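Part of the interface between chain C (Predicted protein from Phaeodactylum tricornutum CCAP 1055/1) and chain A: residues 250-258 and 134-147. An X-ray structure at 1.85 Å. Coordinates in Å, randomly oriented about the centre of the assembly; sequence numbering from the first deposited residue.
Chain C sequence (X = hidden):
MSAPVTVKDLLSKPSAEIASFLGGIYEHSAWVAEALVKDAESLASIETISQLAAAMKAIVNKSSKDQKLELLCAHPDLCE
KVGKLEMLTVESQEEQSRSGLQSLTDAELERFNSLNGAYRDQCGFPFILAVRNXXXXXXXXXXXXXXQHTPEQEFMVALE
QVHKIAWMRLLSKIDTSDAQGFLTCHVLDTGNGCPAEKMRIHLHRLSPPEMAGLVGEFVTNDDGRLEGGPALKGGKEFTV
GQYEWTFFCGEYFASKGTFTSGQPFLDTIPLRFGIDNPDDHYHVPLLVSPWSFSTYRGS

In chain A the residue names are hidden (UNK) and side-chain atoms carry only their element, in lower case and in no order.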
# COMPACT_ATOMS: atom_id res chain seq x y z
N GLY C 250 14.20 7.81 -9.65
CA GLY C 250 15.61 7.84 -9.33
C GLY C 250 16.17 9.25 -9.35
O GLY C 250 16.86 9.66 -8.42
N GLU C 251 15.85 9.99 -10.41
CA GLU C 251 16.24 11.38 -10.56
C GLU C 251 15.75 12.21 -9.38
O GLU C 251 16.48 13.04 -8.84
CB GLU C 251 15.69 11.97 -11.86
CG GLU C 251 16.33 11.44 -13.13
CD GLU C 251 15.59 11.88 -14.38
OE1 GLU C 251 14.84 12.88 -14.32
OE2 GLU C 251 15.76 11.23 -15.43
N TYR C 252 14.49 11.99 -9.00
CA TYR C 252 13.86 12.75 -7.93
C TYR C 252 14.54 12.53 -6.57
O TYR C 252 14.83 13.50 -5.86
CB TYR C 252 12.37 12.38 -7.84
CG TYR C 252 11.70 12.91 -6.60
CD1 TYR C 252 11.31 14.24 -6.50
CD2 TYR C 252 11.45 12.07 -5.51
CE1 TYR C 252 10.70 14.72 -5.35
CE2 TYR C 252 10.85 12.54 -4.37
CZ TYR C 252 10.47 13.86 -4.29
OH TYR C 252 9.87 14.32 -3.14
N PHE C 253 14.78 11.28 -6.21
CA PHE C 253 15.41 10.99 -4.92
C PHE C 253 16.84 11.53 -4.89
O PHE C 253 17.31 12.02 -3.87
CB PHE C 253 15.38 9.49 -4.59
CG PHE C 253 13.99 8.97 -4.30
CD1 PHE C 253 13.23 9.54 -3.29
CD2 PHE C 253 13.44 7.93 -5.04
CE1 PHE C 253 11.95 9.09 -3.03
CE2 PHE C 253 12.16 7.47 -4.78
CZ PHE C 253 11.41 8.05 -3.77
N ALA C 254 17.53 11.46 -6.03
CA ALA C 254 18.87 12.02 -6.13
C ALA C 254 18.86 13.52 -5.83
O ALA C 254 19.78 14.03 -5.19
CB ALA C 254 19.45 11.76 -7.52
N SER C 255 17.82 14.22 -6.29
CA SER C 255 17.74 15.67 -6.11
C SER C 255 17.59 16.06 -4.64
O SER C 255 17.93 17.18 -4.24
CB SER C 255 16.59 16.25 -6.93
OG SER C 255 15.32 16.01 -6.34
N LYS C 256 17.07 15.14 -3.83
CA LYS C 256 16.88 15.40 -2.41
C LYS C 256 18.03 14.84 -1.58
O LYS C 256 18.06 15.00 -0.37
CB LYS C 256 15.55 14.81 -1.93
CG LYS C 256 14.34 15.33 -2.69
CD LYS C 256 13.17 15.58 -1.75
CE LYS C 256 12.12 16.46 -2.40
NZ LYS C 256 10.97 16.69 -1.50
N GLY C 257 18.96 14.16 -2.24
CA GLY C 257 20.04 13.49 -1.55
C GLY C 257 19.55 12.34 -0.69
O GLY C 257 20.23 11.93 0.25
N THR C 258 18.36 11.82 -1.00
CA THR C 258 17.78 10.69 -0.28
C THR C 258 18.66 9.47 -0.45
O THR C 258 19.11 9.19 -1.57
CB THR C 258 16.35 10.38 -0.77
OG1 THR C 258 15.55 11.55 -0.68
CG2 THR C 258 15.72 9.25 0.06
N UNK A 134 24.80 7.03 -14.93
CA UNK A 134 23.94 8.18 -14.70
C UNK A 134 23.66 8.94 -15.99
O UNK A 134 24.56 9.16 -16.80
c UNK A 134 24.56 9.11 -13.67
N UNK A 135 22.41 9.32 -16.19
CA UNK A 135 22.05 10.22 -17.28
C UNK A 135 22.41 11.64 -16.87
O UNK A 135 22.64 11.90 -15.69
c UNK A 135 20.15 8.70 -17.89
o UNK A 135 19.79 10.66 -16.53
c UNK A 135 20.56 10.14 -17.62
N UNK A 136 22.45 12.54 -17.84
CA UNK A 136 22.68 13.95 -17.54
C UNK A 136 21.54 14.49 -16.69
O UNK A 136 21.73 15.37 -15.86
c UNK A 136 21.59 14.73 -19.71
n UNK A 136 20.57 16.45 -22.98
c UNK A 136 22.82 14.76 -18.82
c UNK A 136 20.50 15.53 -21.81
c UNK A 136 21.75 15.60 -20.95
N UNK A 137 20.34 13.95 -16.90
CA UNK A 137 19.18 14.38 -16.13
C UNK A 137 19.40 14.12 -14.65
O UNK A 137 19.15 14.99 -13.82
c UNK A 137 17.72 13.12 -19.14
n UNK A 137 17.30 13.84 -20.23
c UNK A 137 17.61 13.92 -18.06
c UNK A 137 16.95 15.05 -19.83
c UNK A 137 17.91 13.68 -16.62
n UNK A 137 17.12 15.12 -18.53
N UNK A 138 19.89 12.92 -14.32
CA UNK A 138 20.20 12.55 -12.94
C UNK A 138 21.22 13.50 -12.30
O UNK A 138 21.01 14.01 -11.20
c UNK A 138 21.03 10.72 -11.42
o UNK A 138 19.80 10.20 -13.42
c UNK A 138 20.75 11.11 -12.86
N UNK A 139 22.32 13.74 -13.00
CA UNK A 139 23.38 14.61 -12.49
C UNK A 139 22.89 16.04 -12.25
O UNK A 139 23.13 16.61 -11.19
c UNK A 139 24.58 14.63 -13.45
c UNK A 139 25.62 15.61 -12.96
c UNK A 139 25.16 13.23 -13.59
N UNK A 140 22.19 16.61 -13.24
CA UNK A 140 21.70 17.98 -13.11
C UNK A 140 20.64 18.09 -12.02
O UNK A 140 20.62 19.07 -11.27
c UNK A 140 22.93 20.11 -15.06
c UNK A 140 21.60 18.98 -16.86
c UNK A 140 22.22 18.83 -15.48
c UNK A 140 21.15 18.48 -14.45
N UNK A 141 19.76 17.09 -11.93
CA UNK A 141 18.73 17.08 -10.89
C UNK A 141 19.35 17.01 -9.50
O UNK A 141 18.90 17.68 -8.57
c UNK A 141 17.77 15.93 -11.10
N UNK A 142 20.39 16.19 -9.36
CA UNK A 142 21.07 16.01 -8.08
C UNK A 142 21.78 17.30 -7.67
O UNK A 142 21.62 17.77 -6.54
c UNK A 142 22.06 14.85 -8.15
N UNK A 143 22.56 17.86 -8.58
CA UNK A 143 23.25 19.12 -8.34
C UNK A 143 22.27 20.24 -8.05
O UNK A 143 22.47 21.03 -7.13
c UNK A 143 25.64 19.52 -9.32
c UNK A 143 26.36 19.89 -10.61
c UNK A 143 26.00 20.48 -8.20
c UNK A 143 24.12 19.49 -9.54
N UNK A 144 21.21 20.31 -8.84
CA UNK A 144 20.22 21.36 -8.69
C UNK A 144 19.55 21.34 -7.33
O UNK A 144 19.26 22.39 -6.76
N UNK A 145 19.33 20.14 -6.80
CA UNK A 145 18.68 20.00 -5.52
C UNK A 145 19.64 20.18 -4.35
O UNK A 145 19.37 20.95 -3.43
N UNK A 146 20.77 19.49 -4.40
CA UNK A 146 21.69 19.45 -3.27
C UNK A 146 22.45 20.77 -3.07
O UNK A 146 23.02 21.01 -2.01
c UNK A 146 22.65 18.28 -3.43
c UNK A 146 22.81 15.73 -3.59
n UNK A 146 26.37 15.06 -3.00
n UNK A 146 24.88 14.00 -4.40
c UNK A 146 25.15 14.94 -3.50
n UNK A 146 24.18 15.77 -3.09
c UNK A 146 21.99 16.93 -3.14
N UNK A 147 22.44 21.64 -4.08
CA UNK A 147 23.09 22.93 -3.90
C UNK A 147 22.24 23.81 -2.98
O UNK A 147 22.73 24.81 -2.45
c UNK A 147 22.02 24.12 -5.85
c UNK A 147 24.33 24.77 -5.10
c UNK A 147 23.33 23.63 -5.26
O HOH W 1 22.25 12.71 -4.83

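Position 134 of chain A carries a single side-chain carbon; its CB stays 8.4 Å from Ala254(C) CB, the nearest atom of the chain C stretch. It is Ala134(A), in the loop before the helix. At position 135 one carbon bears an oxygen and a carbon, the branched pattern of threonine, and the oxygen lies near the carboxylate of Glu251(C). Thr135(A) is the N-cap residue, a place where a short hydroxyl side chain can fold over the first turn that follows; its OG1 is 4.2 Å from Glu251(C) OE2.

Position 136 has four carbons in a row ending in nitrogen, all clear of the chain C stretch. This is Lys136(A), whose long chain carries its amine to a hydrogen bond elsewhere in the structure. Position 137 shows one carbon and then a five-membered ring of three carbons and two nitrogens; its CB approaches Glu251(C) OE2 at 3.5 Å, while the end of the side chain leads away. So it is His137(A), a polar ring suited to a partly exposed rim.

Position 138 again has a carbon bearing one oxygen and one carbon. The oxygen lies near the CG of Glu251(C) and the terminal carbon near the CB of Ala254(C). In Thr138(A) these distances are 3.7 Å from OG1 to Glu251(C) CG and 4.3 Å from CG2 to Ala254(C) CB. Its OG1 also shares a 3.1 Å hydrogen bond with Thr135(A) OG1, so a compact side chain serves both its own helix and the contact.

Position 139, a carbon carrying two carbons, points away from the chain C stretch: Val139(A), an apolar side chain not called on here. Position 140 has four carbons forked at the second, out of reach of the stretch; Leu140(A) is buried, as suits an apolar side chain.

Position 141 has one carbon, its CB 3.9 Å from Glu251(C) O, and its own O lies 3.2 Å from Ser255(C) CB. Ala141(A) keeps its bulk small where its CB points toward the partner. Position 142 also has one carbon, its CB 4.1 Å from Ala254(C) CB and its CA 3.9 Å from Ser255(C) CA: Ala142(A), small enough for backbones this close.

Position 143, four carbons forked at the second, is Leu143(A), buried and directed away. Position 144 has no side-chain atoms and does not touch the stretch; in Gly144(A) a CB would be crowded by Leu140(A) O, at 3.0 Å. Position 145 is also bare: its CA makes a 3.2 Å CA-H...O contact with Ser255(C) O, from which a CB would fall 1.9 Å, a clash. Hence Gly145(A).

Position 146 has three carbons, a nitrogen, and a carbon carrying two more nitrogens; its third carbon nears Gly257(C) CA. In Arg146(A) CD is 4.1 Å from Gly257(C) CA, and NH1 donates to a water (3.0 Å) that donates to Ala254(C) O (2.8 Å). Position 147, a carbon carrying two carbons, is Val147(A), beyond reach.

The helices run at 30°, their axes approaching to 7.1 Å. No direct hydrogen bond joins the stretches. Small residues let the backbones come close at the centre, while Glu251(C), packed along Thr138(A) and His137(A), and Arg146(A) contribute much of the buried surface toward the two ends.

Chain A (134-147) ATKHTVLAALGGRV
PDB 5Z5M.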